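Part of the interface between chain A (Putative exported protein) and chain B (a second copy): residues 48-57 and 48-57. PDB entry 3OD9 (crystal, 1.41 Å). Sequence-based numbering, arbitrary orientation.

Chain A (48-57) QFIDGKVLPR
Chain B, residues 48-57: QFIDGKVLPR

Residues 49-57 of both chains are extended strands, running antiparallel at 170° with axes 5.3 Å apart at closest approach. The register pairs Gly52 with Val54 in both directions, CA to CA 5.2 Å for Gly52(A)-Val54(B) and 5.1 Å for Val54(A)-Gly52(B). No direct hydrogen bond joins the strands; apolar packing and bridging waters do.

Along chain B, Gln48(B) lies beyond reach. Phe49(B) (phi/psi -65/138, chi1 t, chi2 72°) points toward chain A, where a broad apolar ring suits the site: CZ lies 3.6 Å from Val54(A) CG1, and CD2 lies 4.1 Å from Pro56(A) CB. Ile50(B) (-109/-55, chi1 m, chi2 t) points away and makes no contact. Asp51(B) (-167/163, chi1 t) also starts away, yet its carboxylate returns: a water donates to Asp51(B) OD1 and to Val54(A) O, both at 2.8 Å.

Gly52(B) (-155/160) has no side chain; an ideal CB would fall 2.8 Å from Val54(A) CG1, a clash. Val54(A) CG2 packs 3.7 Å from Gly52(B) C. Another water donates to Gly52(B) O and accepts from Val54(A) N, each at 2.9 Å. Lys53(B) (-136/151, chi m, t, t, m) has its CA-to-CB bond away, but its N lies 3.8 Å from Val54(A) CG2.

Val54(B) (-116/129, chi1 t) points toward chain A, its branched apolar side chain meeting two partners: CG2 lies 3.7 Å from Val54(A) CG2, CG1 3.7 Å from Phe49(A) CZ. One water accepts from Val54(B) N and donates to Gly52(A) O, each 2.9 Å; another donates to Val54(B) O and Asp51(A) OD1, each 2.8 Å. Leu55(B) (-124/153, chi1 m, chi2 p) points away, but its backbone O lies 4.1 Å from Phe49(A) CE2. Pro56(B) (-71/148, C-gamma endo) lies sideways, offering apolar carbon: CB is 4.4 Å from Phe49(A) CE2. Arg57(B) (-124/124, chi p, t, t, 93°) lies sideways, NE and NH2 hydrogen-bonded elsewhere in the structure.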

ATOM      1  N   GLN A  48      -8.760 -13.334   3.358  1.00 18.77           N
ATOM      2  CA  GLN A  48      -9.562 -12.352   4.090  1.00 17.17           C
ATOM      3  C   GLN A  48      -8.755 -11.103   4.463  1.00 15.99           C
ATOM      4  O   GLN A  48      -8.233 -10.970   5.580  1.00 17.40           O
ATOM      5  CB  GLN A  48     -10.207 -12.988   5.326  1.00 19.37           C
ATOM      6  CG  GLN A  48     -11.118 -14.152   4.976  1.00 21.81           C
ATOM      7  CD  GLN A  48     -11.979 -14.626   6.138  1.00 25.66           C
ATOM      8  OE1 GLN A  48     -11.659 -14.382   7.306  1.00 28.67           O
ATOM      9  NE2 GLN A  48     -13.075 -15.313   5.823  1.00 28.87           N
ATOM     10  N   PHE A  49      -8.666 -10.178   3.516  1.00 17.47           N
ATOM     11  CA  PHE A  49      -7.944  -8.935   3.724  1.00 17.48           C
ATOM     12  C   PHE A  49      -8.598  -8.062   4.791  1.00 17.07           C
ATOM     13  O   PHE A  49      -9.825  -7.916   4.827  1.00 18.84           O
ATOM     14  CB  PHE A  49      -7.883  -8.155   2.417  1.00 16.35           C
ATOM     15  CG  PHE A  49      -7.253  -6.798   2.549  1.00 15.06           C
ATOM     16  CD1 PHE A  49      -5.883  -6.664   2.738  1.00 15.13           C
ATOM     17  CD2 PHE A  49      -8.029  -5.654   2.498  1.00 16.91           C
ATOM     18  CE1 PHE A  49      -5.299  -5.416   2.861  1.00 15.45           C
ATOM     19  CE2 PHE A  49      -7.450  -4.398   2.612  1.00 17.20           C
ATOM     20  CZ  PHE A  49      -6.092  -4.279   2.790  1.00 15.99           C
ATOM     21  N   ILE A  50      -7.766  -7.449   5.630  1.00 16.10           N
ATOM     22  CA  ILE A  50      -8.239  -6.529   6.660  1.00 16.40           C
ATOM     23  C   ILE A  50      -7.852  -5.074   6.387  1.00 15.89           C
ATOM     24  O   ILE A  50      -8.726  -4.202   6.311  1.00 18.08           O
ATOM     25  CB  ILE A  50      -7.736  -6.956   8.064  1.00 15.70           C
ATOM     26  CG1 ILE A  50      -8.326  -8.319   8.447  1.00 17.04           C
ATOM     27  CG2 ILE A  50      -8.091  -5.905   9.113  1.00 17.13           C
ATOM     28  CD1 ILE A  50      -7.740  -8.905   9.712  1.00 18.59           C
ATOM     29  N   ASP A  51      -6.559  -4.812   6.217  1.00 14.59           N
ATOM     30  CA  ASP A  51      -6.084  -3.432   6.044  1.00 14.36           C
ATOM     31  C   ASP A  51      -4.628  -3.463   5.589  1.00 13.94           C
ATOM     32  O   ASP A  51      -3.953  -4.502   5.676  1.00 14.81           O
ATOM     33  CB  ASP A  51      -6.233  -2.690   7.381  1.00 15.43           C
ATOM     34  CG  ASP A  51      -6.174  -1.163   7.261  1.00 16.77           C
ATOM     35  OD1 ASP A  51      -6.156  -0.589   6.140  1.00 17.48           O
ATOM     36  OD2 ASP A  51      -6.164  -0.523   8.338  1.00 19.42           O
ATOM     37  N   GLY A  52      -4.136  -2.333   5.102  1.00 14.08           N
ATOM     38  CA  GLY A  52      -2.741  -2.237   4.722  1.00 14.31           C
ATOM     39  C   GLY A  52      -2.252  -0.806   4.734  1.00 13.73           C
ATOM     40  O   GLY A  52      -3.047   0.144   4.748  1.00 15.58           O
ATOM     41  N   LYS A  53      -0.935  -0.648   4.703  1.00 13.85           N
ATOM     42  CA  LYS A  53      -0.302   0.663   4.658  1.00 14.49           C
ATOM     43  C   LYS A  53       0.857   0.642   3.670  1.00 12.58           C
ATOM     44  O   LYS A  53       1.511  -0.392   3.511  1.00 13.51           O
ATOM     45  CB  LYS A  53       0.240   1.024   6.035  1.00 14.29           C
ATOM     46  CG  LYS A  53      -0.805   1.261   7.110  1.00 17.29           C
ATOM     47  CD  LYS A  53      -0.112   1.606   8.427  1.00 26.12           C
ATOM     48  CE  LYS A  53      -1.100   1.934   9.531  1.00 30.71           C
ATOM     49  NZ  LYS A  53      -1.930   3.134   9.196  1.00 34.21           N
ATOM     50  N   VAL A  54       1.130   1.781   3.036  1.00 13.48           N
ATOM     51  CA  VAL A  54       2.306   1.922   2.182  1.00 13.26           C
ATOM     52  C   VAL A  54       3.212   2.961   2.817  1.00 13.25           C
ATOM     53  O   VAL A  54       2.742   4.030   3.208  1.00 15.52           O
ATOM     54  CB  VAL A  54       1.956   2.386   0.762  1.00 13.64           C
ATOM     55  CG1 VAL A  54       3.194   2.346  -0.131  1.00 15.87           C
ATOM     56  CG2 VAL A  54       0.870   1.514   0.173  1.00 15.92           C
ATOM     57  N   LEU A  55       4.502   2.643   2.910  1.00 13.31           N
ATOM     58  CA  LEU A  55       5.491   3.512   3.553  1.00 13.84           C
ATOM     59  C   LEU A  55       6.710   3.700   2.654  1.00 13.30           C
ATOM     60  O   LEU A  55       7.041   2.821   1.865  1.00 14.81           O
ATOM     61  CB  LEU A  55       5.942   2.917   4.895  1.00 17.59           C
ATOM     62  CG  LEU A  55       4.886   2.914   5.999  1.00 22.31           C
ATOM     63  CD1 LEU A  55       3.992   1.682   5.854  1.00 24.11           C
ATOM     64  CD2 LEU A  55       5.510   2.985   7.364  1.00 25.93           C
ATOM     65  N   PRO A  56       7.410   4.833   2.795  1.00 15.77           N
ATOM     66  CA  PRO A  56       8.675   4.998   2.072  1.00 14.86           C
ATOM     67  C   PRO A  56       9.768   4.120   2.683  1.00 16.63           C
ATOM     68  O   PRO A  56       9.733   3.799   3.884  1.00 17.57           O
ATOM     69  CB  PRO A  56       9.013   6.475   2.284  1.00 16.55           C
ATOM     70  CG  PRO A  56       8.315   6.853   3.558  1.00 17.88           C
ATOM     71  CD  PRO A  56       7.091   5.981   3.660  1.00 16.79           C
ATOM     72  N   ARG A  57      10.732   3.723   1.857  1.00 17.45           N
ATOM     73  CA  ARG A  57      11.943   3.084   2.363  1.00 18.93           C
ATOM     74  C   ARG A  57      13.176   3.808   1.849  1.00 19.63           C
ATOM     75  O   ARG A  57      13.366   3.987   0.641  1.00 19.65           O
ATOM     76  CB  ARG A  57      12.010   1.600   1.988  1.00 20.24           C
ATOM     77  CG  ARG A  57      11.880   1.326   0.504  1.00 19.35           C
ATOM     78  CD  ARG A  57      11.928  -0.167   0.143  1.00 19.64           C
ATOM     79  NE  ARG A  57      11.667  -0.320  -1.290  1.00 18.17           N
ATOM     80  CZ  ARG A  57      12.603  -0.313  -2.238  1.00 17.51           C
ATOM     81  NH1 ARG A  57      13.901  -0.229  -1.922  1.00 20.25           N
ATOM     82  NH2 ARG A  57      12.243  -0.428  -3.510  1.00 18.96           N
TER
ATOM     83  N   GLN B  48      11.179   7.976  -7.720  1.00 18.00           N
ATOM     84  CA  GLN B  48      10.886   8.955  -6.675  1.00 16.83           C
ATOM     85  C   GLN B  48       9.487   8.762  -6.095  1.00 15.43           C
ATOM     86  O   GLN B  48       8.531   9.435  -6.488  1.00 17.98           O
ATOM     87  CB  GLN B  48      11.062  10.385  -7.189  1.00 18.85           C
ATOM     88  CG  GLN B  48      11.029  11.424  -6.073  1.00 19.99           C
ATOM     89  CD  GLN B  48      11.696  12.720  -6.464  1.00 21.59           C
ATOM     90  OE1 GLN B  48      11.450  13.257  -7.544  1.00 22.39           O
ATOM     91  NE2 GLN B  48      12.562  13.229  -5.591  1.00 25.15           N
ATOM     92  N   PHE B  49       9.379   7.832  -5.154  1.00 16.60           N
ATOM     93  CA  PHE B  49       8.121   7.554  -4.479  1.00 16.03           C
ATOM     94  C   PHE B  49       7.653   8.744  -3.639  1.00 15.65           C
ATOM     95  O   PHE B  49       8.454   9.380  -2.948  1.00 17.64           O
ATOM     96  CB  PHE B  49       8.301   6.342  -3.575  1.00 16.40           C
ATOM     97  CG  PHE B  49       7.098   6.018  -2.754  1.00 16.00           C
ATOM     98  CD1 PHE B  49       5.971   5.473  -3.346  1.00 16.08           C
ATOM     99  CD2 PHE B  49       7.091   6.256  -1.381  1.00 15.30           C
ATOM    100  CE1 PHE B  49       4.848   5.170  -2.591  1.00 15.51           C
ATOM    101  CE2 PHE B  49       5.974   5.963  -0.614  1.00 14.51           C
ATOM    102  CZ  PHE B  49       4.851   5.408  -1.224  1.00 14.87           C
ATOM    103  N   ILE B  50       6.355   9.034  -3.705  1.00 14.01           N
ATOM    104  CA  ILE B  50       5.737  10.084  -2.912  1.00 15.18           C
ATOM    105  C   ILE B  50       4.825   9.532  -1.813  1.00 16.94           C
ATOM    106  O   ILE B  50       4.987   9.852  -0.632  1.00 19.68           O
ATOM    107  CB  ILE B  50       4.923  11.038  -3.805  1.00 16.97           C
ATOM    108  CG1 ILE B  50       5.831  11.723  -4.834  1.00 18.95           C
ATOM    109  CG2 ILE B  50       4.181  12.061  -2.960  1.00 18.04           C
ATOM    110  CD1 ILE B  50       5.087  12.495  -5.882  1.00 21.86           C
ATOM    111  N   ASP B  51       3.860   8.701  -2.189  1.00 15.54           N
ATOM    112  CA  ASP B  51       2.876   8.246  -1.214  1.00 14.82           C
ATOM    113  C   ASP B  51       2.091   7.077  -1.785  1.00 13.58           C
ATOM    114  O   ASP B  51       2.108   6.845  -3.002  1.00 16.44           O
ATOM    115  CB  ASP B  51       1.933   9.400  -0.904  1.00 19.64           C
ATOM    116  CG  ASP B  51       1.078   9.169   0.336  1.00 24.74           C
ATOM    117  OD1 ASP B  51       1.405   8.298   1.172  1.00 25.45           O
ATOM    118  OD2 ASP B  51       0.064   9.889   0.467  1.00 28.91           O
ATOM    119  N   GLY B  52       1.409   6.336  -0.914  1.00 14.74           N
ATOM    120  CA  GLY B  52       0.591   5.215  -1.345  1.00 15.36           C
ATOM    121  C   GLY B  52      -0.529   4.893  -0.378  1.00 14.72           C
ATOM    122  O   GLY B  52      -0.491   5.280   0.790  1.00 16.78           O
ATOM    123  N   LYS B  53      -1.541   4.189  -0.876  1.00 14.64           N
ATOM    124  CA  LYS B  53      -2.653   3.742  -0.049  1.00 14.59           C
ATOM    125  C   LYS B  53      -3.001   2.301  -0.381  1.00 15.33           C
ATOM    126  O   LYS B  53      -2.823   1.869  -1.524  1.00 16.51           O
ATOM    127  CB  LYS B  53      -3.892   4.589  -0.316  1.00 17.61           C
ATOM    128  CG  LYS B  53      -3.809   6.044   0.105  1.00 20.15           C
ATOM    129  CD  LYS B  53      -5.143   6.724  -0.182  1.00 26.11           C
ATOM    130  CE  LYS B  53      -5.179   8.175   0.272  1.00 30.44           C
ATOM    131  NZ  LYS B  53      -4.987   8.326   1.741  1.00 33.16           N
ATOM    132  N   VAL B  54      -3.516   1.570   0.607  1.00 14.96           N
ATOM    133  CA  VAL B  54      -4.066   0.240   0.362  1.00 15.28           C
ATOM    134  C   VAL B  54      -5.561   0.253   0.662  1.00 16.07           C
ATOM    135  O   VAL B  54      -5.986   0.691   1.739  1.00 18.84           O
ATOM    136  CB  VAL B  54      -3.377  -0.861   1.222  1.00 15.38           C
ATOM    137  CG1 VAL B  54      -3.822  -2.242   0.754  1.00 16.81           C
ATOM    138  CG2 VAL B  54      -1.860  -0.723   1.138  1.00 17.21           C
ATOM    139  N   LEU B  55      -6.351  -0.241  -0.286  1.00 15.91           N
ATOM    140  CA  LEU B  55      -7.805  -0.240  -0.171  1.00 17.64           C
ATOM    141  C   LEU B  55      -8.369  -1.642  -0.314  1.00 17.32           C
ATOM    142  O   LEU B  55      -7.772  -2.494  -0.973  1.00 19.48           O
ATOM    143  CB  LEU B  55      -8.431   0.643  -1.253  1.00 20.85           C
ATOM    144  CG  LEU B  55      -8.182   2.143  -1.102  1.00 26.32           C
ATOM    145  CD1 LEU B  55      -6.832   2.499  -1.709  1.00 27.58           C
ATOM    146  CD2 LEU B  55      -9.299   2.962  -1.724  1.00 32.60           C
ATOM    147  N   PRO B  56      -9.536  -1.891   0.295  1.00 19.90           N
ATOM    148  CA  PRO B  56     -10.233  -3.149   0.021  1.00 21.68           C
ATOM    149  C   PRO B  56     -10.817  -3.159  -1.391  1.00 23.89           C
ATOM    150  O   PRO B  56     -11.200  -2.104  -1.916  1.00 21.91           O
ATOM    151  CB  PRO B  56     -11.368  -3.151   1.048  1.00 23.90           C
ATOM    152  CG  PRO B  56     -11.642  -1.706   1.317  1.00 24.52           C
ATOM    153  CD  PRO B  56     -10.323  -0.985   1.153  1.00 22.60           C
ATOM    154  N   ARG B  57     -10.873  -4.331  -2.014  1.00 25.61           N
ATOM    155  CA  ARG B  57     -11.643  -4.466  -3.243  1.00 27.70           C
ATOM    156  C   ARG B  57     -12.655  -5.571  -3.067  1.00 29.70           C
ATOM    157  O   ARG B  57     -12.317  -6.712  -2.712  1.00 27.80           O
ATOM    158  CB  ARG B  57     -10.769  -4.740  -4.469  1.00 29.74           C
ATOM    159  CG  ARG B  57      -9.947  -5.988  -4.343  1.00 26.20           C
ATOM    160  CD  ARG B  57      -9.073  -6.274  -5.558  1.00 22.45           C
ATOM    161  NE  ARG B  57      -8.150  -7.335  -5.174  1.00 21.95           N
ATOM    162  CZ  ARG B  57      -8.358  -8.634  -5.359  1.00 22.55           C
ATOM    163  NH1 ARG B  57      -9.444  -9.061  -5.999  1.00 24.36           N
ATOM    164  NH2 ARG B  57      -7.455  -9.512  -4.929  1.00 24.31           N
TER
HETATM  165  O   HOH W   1      -7.315  -0.814   3.633  0.82 20.68           O
HETATM  166  O   HOH W   2      -3.316   2.601   3.309  0.98 19.58           O
HETATM  167  O   HOH W   3      -0.824   3.885   3.276  0.88 16.31           O
HETATM  168  O   HOH W   4       3.357   6.483   1.941  1.00 26.80           O